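PDB 2GOP: trilobed Protease from Pyrococcus furiosus, which probably hydrolyses peptides, its seven-bladed beta-propeller domain of open velcro topology perhaps helping to control access to the catalytic part. Local coordinates for residues G226-L231 against L246-G251; S218-D223 against L230-P235. All blocks are in the same frame, centred on the assembly; numbering follows the deposited sequence.

Contact 1: G226-L231 against L246-G251; sequences GERILL and LYIYDG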
ATOM      1  N   GLY A 226       7.277  -8.938  24.488  1.00 36.60           N
ATOM      2  CA  GLY A 226       8.353  -8.758  25.459  1.00 39.09           C
ATOM      3  C   GLY A 226       9.506  -9.726  25.276  1.00 40.80           C
ATOM      4  O   GLY A 226      10.604  -9.488  25.778  1.00 39.74           O
ATOM      5  N   GLU A 227       9.249 -10.813  24.555  1.00 37.99           N
ATOM      6  CA  GLU A 227      10.229 -11.857  24.312  1.00 37.45           C
ATOM      7  C   GLU A 227      10.361 -12.121  22.817  1.00 37.19           C
ATOM      8  O   GLU A 227      11.456 -12.012  22.250  1.00 37.49           O
ATOM      9  CB  GLU A 227       9.829 -13.127  25.064  1.00 36.44           C
ATOM     10  CG  GLU A 227       9.832 -12.978  26.590  1.00 44.35           C
ATOM     11  CD  GLU A 227      11.209 -12.588  27.155  1.00 48.85           C
ATOM     12  OE1 GLU A 227      12.228 -12.846  26.485  1.00 51.74           O
ATOM     13  OE2 GLU A 227      11.272 -12.035  28.275  1.00 53.42           O
ATOM     14  N   ARG A 228       9.233 -12.441  22.187  1.00 37.01           N
ATOM     15  CA  ARG A 228       9.178 -12.737  20.758  0.50 36.12           C
ATOM     16  C   ARG A 228       8.746 -11.511  19.980  1.00 34.50           C
ATOM     17  O   ARG A 228       7.880 -10.771  20.417  1.00 37.07           O
ATOM     18  CB  ARG A 228       8.198 -13.879  20.474  0.50 36.74           C
ATOM     19  CG  ARG A 228       8.741 -15.250  20.836  0.50 41.09           C
ATOM     20  CD  ARG A 228       7.754 -16.349  20.508  0.50 39.84           C
ATOM     21  NE  ARG A 228       8.237 -17.639  20.995  0.50 42.57           N
ATOM     22  CZ  ARG A 228       7.553 -18.782  20.933  0.50 43.55           C
ATOM     23  NH1 ARG A 228       6.330 -18.822  20.399  0.50 43.12           N
ATOM     24  NH2 ARG A 228       8.097 -19.891  21.422  0.50 40.34           N
ATOM     25  N   ILE A 229       9.358 -11.309  18.824  1.00 33.51           N
ATOM     26  CA  ILE A 229       9.020 -10.206  17.943  1.00 33.85           C
ATOM     27  C   ILE A 229       8.290 -10.776  16.733  1.00 32.13           C
ATOM     28  O   ILE A 229       8.739 -11.751  16.113  1.00 34.01           O
ATOM     29  CB  ILE A 229      10.275  -9.397  17.537  1.00 34.19           C
ATOM     30  CG1 ILE A 229      10.835  -8.678  18.769  1.00 34.87           C
ATOM     31  CG2 ILE A 229       9.945  -8.378  16.455  1.00 35.05           C
ATOM     32  CD1 ILE A 229      12.291  -8.100  18.616  1.00 32.62           C
ATOM     33  N   LEU A 230       7.144 -10.181  16.423  1.00 33.47           N
ATOM     34  CA  LEU A 230       6.331 -10.611  15.296  1.00 33.32           C
ATOM     35  C   LEU A 230       6.656  -9.728  14.094  1.00 32.67           C
ATOM     36  O   LEU A 230       6.579  -8.507  14.178  1.00 33.38           O
ATOM     37  CB  LEU A 230       4.845 -10.511  15.653  1.00 32.25           C
ATOM     38  CG  LEU A 230       3.853 -10.987  14.581  1.00 32.23           C
ATOM     39  CD1 LEU A 230       4.078 -12.494  14.279  1.00 31.45           C
ATOM     40  CD2 LEU A 230       2.409 -10.682  15.014  1.00 32.74           C
ATOM     41  N   LEU A 231       7.003 -10.369  12.978  1.00 34.14           N
ATOM     42  CA  LEU A 231       7.403  -9.690  11.756  1.00 35.32           C
ATOM     43  C   LEU A 231       6.394  -9.983  10.645  1.00 35.72           C
ATOM     44  O   LEU A 231       5.821 -11.083  10.568  1.00 35.31           O
ATOM     45  CB  LEU A 231       8.829 -10.106  11.345  1.00 36.48           C
ATOM     46  CG  LEU A 231       9.916  -9.995  12.437  1.00 37.15           C
ATOM     47  CD1 LEU A 231      11.037 -11.023  12.195  1.00 41.58           C
ATOM     48  CD2 LEU A 231      10.491  -8.602  12.523  1.00 35.31           C
ATOM     49  N   LEU A 246       3.651 -14.019   8.069  1.00 40.73           N
ATOM     50  CA  LEU A 246       3.992 -13.738   9.453  1.00 38.42           C
ATOM     51  C   LEU A 246       5.213 -14.544   9.862  1.00 36.41           C
ATOM     52  O   LEU A 246       5.359 -15.725   9.518  1.00 30.79           O
ATOM     53  CB  LEU A 246       2.814 -14.028  10.390  1.00 37.87           C
ATOM     54  CG  LEU A 246       1.586 -13.128  10.220  1.00 39.50           C
ATOM     55  CD1 LEU A 246       0.407 -13.662  11.035  1.00 37.63           C
ATOM     56  CD2 LEU A 246       1.902 -11.665  10.593  1.00 36.57           C
ATOM     57  N   TYR A 247       6.098 -13.889  10.597  1.00 35.14           N
ATOM     58  CA  TYR A 247       7.319 -14.520  11.072  1.00 36.65           C
ATOM     59  C   TYR A 247       7.551 -14.138  12.522  1.00 37.87           C
ATOM     60  O   TYR A 247       7.155 -13.046  12.973  1.00 34.45           O
ATOM     61  CB  TYR A 247       8.531 -14.084  10.238  1.00 41.36           C
ATOM     62  CG  TYR A 247       8.351 -14.250   8.753  1.00 40.39           C
ATOM     63  CD1 TYR A 247       7.742 -13.255   7.998  1.00 45.11           C
ATOM     64  CD2 TYR A 247       8.771 -15.407   8.107  1.00 43.96           C
ATOM     65  CE1 TYR A 247       7.558 -13.406   6.636  1.00 46.05           C
ATOM     66  CE2 TYR A 247       8.595 -15.574   6.742  1.00 43.34           C
ATOM     67  CZ  TYR A 247       7.989 -14.570   6.008  1.00 46.53           C
ATOM     68  OH  TYR A 247       7.798 -14.726   4.652  1.00 43.47           O
ATOM     69  N   ILE A 248       8.194 -15.045  13.250  1.00 39.48           N
ATOM     70  CA  ILE A 248       8.540 -14.813  14.638  1.00 38.36           C
ATOM     71  C   ILE A 248      10.044 -14.854  14.798  1.00 38.25           C
ATOM     72  O   ILE A 248      10.669 -15.833  14.393  1.00 37.08           O
ATOM     73  CB  ILE A 248       7.948 -15.893  15.554  1.00 39.77           C
ATOM     74  CG1 ILE A 248       6.424 -15.876  15.505  1.00 39.96           C
ATOM     75  CG2 ILE A 248       8.449 -15.687  16.991  1.00 38.39           C
ATOM     76  CD1 ILE A 248       5.800 -16.973  16.352  1.00 42.42           C
ATOM     77  N   TYR A 249      10.607 -13.795  15.399  1.00 38.69           N
ATOM     78  CA  TYR A 249      11.998 -13.769  15.830  1.00 35.63           C
ATOM     79  C   TYR A 249      12.118 -14.021  17.346  1.00 36.75           C
ATOM     80  O   TYR A 249      11.568 -13.273  18.168  1.00 36.22           O
ATOM     81  CB  TYR A 249      12.682 -12.455  15.419  1.00 37.20           C
ATOM     82  CG  TYR A 249      14.136 -12.377  15.855  1.00 42.30           C
ATOM     83  CD1 TYR A 249      15.043 -13.395  15.504  1.00 40.99           C
ATOM     84  CD2 TYR A 249      14.607 -11.326  16.633  1.00 41.25           C
ATOM     85  CE1 TYR A 249      16.360 -13.367  15.913  1.00 38.27           C
ATOM     86  CE2 TYR A 249      15.962 -11.293  17.044  1.00 42.62           C
ATOM     87  CZ  TYR A 249      16.818 -12.320  16.671  1.00 38.51           C
ATOM     88  OH  TYR A 249      18.138 -12.332  17.059  1.00 41.00           O
ATOM     89  N   ASP A 250      12.860 -15.070  17.699  1.00 38.45           N
ATOM     90  CA  ASP A 250      12.992 -15.549  19.087  1.00 39.76           C
ATOM     91  C   ASP A 250      14.391 -15.334  19.700  1.00 40.32           C
ATOM     92  O   ASP A 250      14.686 -15.849  20.786  1.00 41.89           O
ATOM     93  CB  ASP A 250      12.665 -17.049  19.141  1.00 41.55           C
ATOM     94  CG  ASP A 250      13.550 -17.885  18.212  1.00 42.51           C
ATOM     95  OD1 ASP A 250      14.296 -17.305  17.368  1.00 37.22           O
ATOM     96  OD2 ASP A 250      13.476 -19.130  18.314  1.00 39.47           O
ATOM     97  N   GLY A 251      15.249 -14.607  18.997  1.00 36.24           N
ATOM     98  CA  GLY A 251      16.653 -14.448  19.403  1.00 37.70           C
ATOM     99  C   GLY A 251      17.594 -15.417  18.702  1.00 37.58           C
ATOM    100  O   GLY A 251      18.821 -15.322  18.865  1.00 34.08           O
TER
HETATM  101  O   HOH W   1      12.872 -11.628  19.997  1.00 50.53           O
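The Tyr249 ring takes the end of Ile229 at its edge, with CD1 near the ring plane, while one face carries Gly251 N, 3.5 Å above the plane and over the centre; Phe214 meets the same ring edge-to-face. On the same side of this antiparallel beta hairpin, formed by the second and third strands of a propeller blade, the Tyr247 ring receives Leu231 O at its edge, near its plane, and touches it with CD1. Leu231 lies alongside Tyr249, pointing the same way, and rests CD1 on Tyr249 CB at 3.9 Å. On the opposite face of the sheet, Leu230 CD1 comes to 3.4 Å from Tyr247 O, brought there by CG standing anti to the backbone N (chi1 -178°). Leu230 and Leu246 pack on strands 264-271 and 274-281 of the next blade, and Ile248 on Val275 of the latter. In one of its two conformers, Arg228 CD lies 3.6 Å from Ile248 CG2. Four backbone bonds join the hydrogen-bonded pairs Ile229-Tyr249 and Leu231-Tyr247, the tightest running from Leu231 N to Tyr247 O at 2.7 Å and nearly straight (173°). At the open end of the pairing Tyr249 O is gripped twice, by Ile229 N at 3.0 Å and by a water that also donates to Glu227 O at 2.7 Å.

Contact 2: S218-D223 against L230-P235; sequences SFYAVD and LLYGKP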
ATOM      1  N   SER A 218      12.911  -8.261   3.784  1.00 37.94           N
ATOM      2  CA  SER A 218      11.610  -7.961   3.195  1.00 38.32           C
ATOM      3  C   SER A 218      10.467  -8.082   4.208  1.00 37.31           C
ATOM      4  O   SER A 218       9.340  -8.405   3.852  1.00 39.31           O
ATOM      5  CB  SER A 218      11.362  -8.872   1.989  1.00 40.54           C
ATOM      6  OG  SER A 218      11.702 -10.213   2.296  1.00 47.67           O
ATOM      7  N   PHE A 219      10.746  -7.800   5.470  1.00 36.71           N
ATOM      8  CA  PHE A 219       9.690  -7.764   6.483  1.00 36.01           C
ATOM      9  C   PHE A 219       9.989  -6.684   7.486  1.00 36.06           C
ATOM     10  O   PHE A 219      11.071  -6.124   7.493  1.00 35.09           O
ATOM     11  CB  PHE A 219       9.534  -9.124   7.181  1.00 36.59           C
ATOM     12  CG  PHE A 219      10.838  -9.732   7.629  1.00 37.99           C
ATOM     13  CD1 PHE A 219      11.528  -9.219   8.727  1.00 38.28           C
ATOM     14  CD2 PHE A 219      11.385 -10.822   6.944  1.00 39.53           C
ATOM     15  CE1 PHE A 219      12.747  -9.774   9.127  1.00 38.35           C
ATOM     16  CE2 PHE A 219      12.588 -11.380   7.338  1.00 35.96           C
ATOM     17  CZ  PHE A 219      13.275 -10.851   8.428  1.00 38.74           C
ATOM     18  N   TYR A 220       9.009  -6.387   8.332  1.00 36.24           N
ATOM     19  CA  TYR A 220       9.180  -5.390   9.355  1.00 35.15           C
ATOM     20  C   TYR A 220       8.402  -5.799  10.605  1.00 36.16           C
ATOM     21  O   TYR A 220       7.482  -6.609  10.544  1.00 35.53           O
ATOM     22  CB  TYR A 220       8.762  -4.017   8.826  1.00 37.34           C
ATOM     23  CG  TYR A 220       7.362  -3.956   8.315  1.00 35.88           C
ATOM     24  CD1 TYR A 220       6.308  -3.647   9.171  1.00 38.05           C
ATOM     25  CD2 TYR A 220       7.079  -4.200   6.972  1.00 36.58           C
ATOM     26  CE1 TYR A 220       4.995  -3.592   8.701  1.00 37.21           C
ATOM     27  CE2 TYR A 220       5.784  -4.151   6.497  1.00 37.85           C
ATOM     28  CZ  TYR A 220       4.744  -3.845   7.367  1.00 39.17           C
ATOM     29  OH  TYR A 220       3.453  -3.781   6.902  1.00 40.88           O
ATOM     30  N   ALA A 221       8.826  -5.271  11.744  1.00 36.00           N
ATOM     31  CA  ALA A 221       8.285  -5.661  13.035  1.00 34.19           C
ATOM     32  C   ALA A 221       6.929  -5.002  13.250  1.00 33.50           C
ATOM     33  O   ALA A 221       6.793  -3.783  13.081  1.00 32.87           O
ATOM     34  CB  ALA A 221       9.286  -5.261  14.160  1.00 32.99           C
ATOM     35  N   VAL A 222       5.928  -5.809  13.609  1.00 35.12           N
ATOM     36  CA  VAL A 222       4.575  -5.297  13.840  1.00 33.87           C
ATOM     37  C   VAL A 222       4.101  -5.405  15.289  1.00 35.24           C
ATOM     38  O   VAL A 222       3.158  -4.723  15.654  1.00 33.83           O
ATOM     39  CB  VAL A 222       3.525  -5.959  12.911  1.00 36.18           C
ATOM     40  CG1 VAL A 222       3.731  -5.503  11.468  1.00 34.68           C
ATOM     41  CG2 VAL A 222       3.560  -7.496  13.032  1.00 29.76           C
ATOM     42  N   ASP A 223       4.728  -6.259  16.103  1.00 34.91           N
ATOM     43  CA  ASP A 223       4.314  -6.434  17.501  1.00 34.67           C
ATOM     44  C   ASP A 223       5.371  -7.188  18.280  1.00 34.51           C
ATOM     45  O   ASP A 223       6.224  -7.832  17.696  1.00 33.41           O
ATOM     46  CB  ASP A 223       2.986  -7.209  17.576  1.00 36.58           C
ATOM     47  CG  ASP A 223       2.234  -6.980  18.874  1.00 38.47           C
ATOM     48  OD1 ASP A 223       2.643  -6.092  19.665  1.00 33.67           O
ATOM     49  OD2 ASP A 223       1.233  -7.700  19.103  1.00 36.15           O
ATOM     50  N   LEU A 230       7.144 -10.181  16.423  1.00 33.47           N
ATOM     51  CA  LEU A 230       6.331 -10.611  15.296  1.00 33.32           C
ATOM     52  C   LEU A 230       6.656  -9.728  14.094  1.00 32.67           C
ATOM     53  O   LEU A 230       6.579  -8.507  14.178  1.00 33.38           O
ATOM     54  CB  LEU A 230       4.845 -10.511  15.653  1.00 32.25           C
ATOM     55  CG  LEU A 230       3.853 -10.987  14.581  1.00 32.23           C
ATOM     56  CD1 LEU A 230       4.078 -12.494  14.279  1.00 31.45           C
ATOM     57  CD2 LEU A 230       2.409 -10.682  15.014  1.00 32.74           C
ATOM     58  N   LEU A 231       7.003 -10.369  12.978  1.00 34.14           N
ATOM     59  CA  LEU A 231       7.403  -9.690  11.756  1.00 35.32           C
ATOM     60  C   LEU A 231       6.394  -9.983  10.645  1.00 35.72           C
ATOM     61  O   LEU A 231       5.821 -11.083  10.568  1.00 35.31           O
ATOM     62  CB  LEU A 231       8.829 -10.106  11.345  1.00 36.48           C
ATOM     63  CG  LEU A 231       9.916  -9.995  12.437  1.00 37.15           C
ATOM     64  CD1 LEU A 231      11.037 -11.023  12.195  1.00 41.58           C
ATOM     65  CD2 LEU A 231      10.491  -8.602  12.523  1.00 35.31           C
ATOM     66  N   TYR A 232       6.162  -8.971   9.812  1.00 35.22           N
ATOM     67  CA  TYR A 232       5.186  -9.026   8.732  1.00 36.45           C
ATOM     68  C   TYR A 232       5.877  -8.681   7.411  1.00 35.48           C
ATOM     69  O   TYR A 232       6.591  -7.685   7.323  1.00 33.96           O
ATOM     70  CB  TYR A 232       4.101  -7.995   9.027  1.00 37.51           C
ATOM     71  CG  TYR A 232       2.902  -7.972   8.101  1.00 37.60           C
ATOM     72  CD1 TYR A 232       1.811  -8.807   8.322  1.00 41.63           C
ATOM     73  CD2 TYR A 232       2.813  -7.055   7.054  1.00 37.04           C
ATOM     74  CE1 TYR A 232       0.678  -8.761   7.493  1.00 41.04           C
ATOM     75  CE2 TYR A 232       1.688  -6.997   6.238  1.00 35.33           C
ATOM     76  CZ  TYR A 232       0.621  -7.852   6.462  1.00 42.13           C
ATOM     77  OH  TYR A 232      -0.506  -7.811   5.638  1.00 40.74           O
ATOM     78  N   GLY A 233       5.678  -9.499   6.382  1.00 39.37           N
ATOM     79  CA  GLY A 233       6.261  -9.206   5.072  1.00 39.79           C
ATOM     80  C   GLY A 233       6.424 -10.416   4.188  1.00 40.71           C
ATOM     81  O   GLY A 233       5.700 -11.383   4.325  1.00 38.76           O
ATOM     82  N   LYS A 234       7.382 -10.362   3.275  1.00 44.40           N
ATOM     83  CA  LYS A 234       7.514 -11.407   2.271  1.00 46.72           C
ATOM     84  C   LYS A 234       8.815 -12.195   2.438  1.00 49.23           C
ATOM     85  O   LYS A 234       9.831 -11.644   2.886  1.00 47.25           O
ATOM     86  CB  LYS A 234       7.366 -10.808   0.872  1.00 47.16           C
ATOM     87  CG  LYS A 234       5.947 -10.291   0.632  1.00 45.80           C
ATOM     88  CD  LYS A 234       5.761  -9.653  -0.729  1.00 47.86           C
ATOM     89  CE  LYS A 234       4.321  -9.179  -0.929  1.00 49.17           C
ATOM     90  NZ  LYS A 234       3.904  -8.179   0.103  1.00 54.13           N
ATOM     91  N   PRO A 235       8.769 -13.503   2.118  1.00 52.64           N
ATOM     92  CA  PRO A 235       9.891 -14.424   2.315  1.00 54.86           C
ATOM     93  C   PRO A 235      11.237 -13.928   1.801  1.00 58.30           C
ATOM     94  O   PRO A 235      11.310 -13.300   0.742  1.00 58.67           O
ATOM     95  CB  PRO A 235       9.475 -15.676   1.537  1.00 55.30           C
ATOM     96  CG  PRO A 235       8.009 -15.586   1.353  1.00 53.99           C
ATOM     97  CD  PRO A 235       7.567 -14.185   1.599  1.00 52.18           C
TER
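Leu230 O accepts Val222 N at 2.8 Å, and Asp223 N reaches the same oxygen in a weak bond, so that two residues face one: a classic beta bulge in the antiparallel hairpin that forms the first two strands of a propeller blade. Leu230 N returns a bond to Asp223 O, closing the bulge. Val222 spreads its two methyls over the partner strand, CG2 against Leu230 CG and CG1 against Tyr232 CB at 3.5 Å. Tyr220 and Tyr232 run side by side on the same face, their ring planes at 61°, and Tyr220 OH comes to 3.3 Å from Tyr232 CD2. Tyr220 CG stands between the backbone N and the carbonyl carbon (chi1 57°), which folds the ring over its own strand partner: Tyr232 O lies 3.5 Å above one face, offset toward the rim, while also accepting Tyr220 N. On the other face of the sheet, Leu231 divides its branches, CD1 to Phe219 CE1 at 3.7 Å and CD2 to Ala221 CB at 3.9 Å. Gly233, without a side chain, lets its CA approach Phe219 CA to 4.0 Å. Where the pairing ends, Lys234 N donates to Ser218 O at 2.8 Å, with an N-H...O angle of 160°. Farther out, Tyr232 OH bonds to Val265 O and Asp223 OD2 to Ile270 N, both on strand 264-271, which ties this hairpin to the next blade. The preceding blade supplies Trp200, whose ring meets that of Tyr220, and Asn186, whose OD1 accepts Ala221 N.

Contacts 1 and 2 lie with their centres about 9 Å apart in one four-stranded antiparallel sheet and share strand 229-233, with Leu230 and Leu231 common to both. Along the chain the order is 218-223, then the shared strand, then 246-251, so contact 2 joins the first and second strands of the blade and contact 1 the second and third. They also meet directly: Tyr247 OH packs against Pro235, and Leu246 CD2 lies 3.7 Å from Tyr232 CD1. Every blade here is built from consecutive strands, and none combines the two chain ends, in keeping with the open velcro topology; the two hairpins together supply three of the four strands of the fifth blade, which strand 254-256 completes.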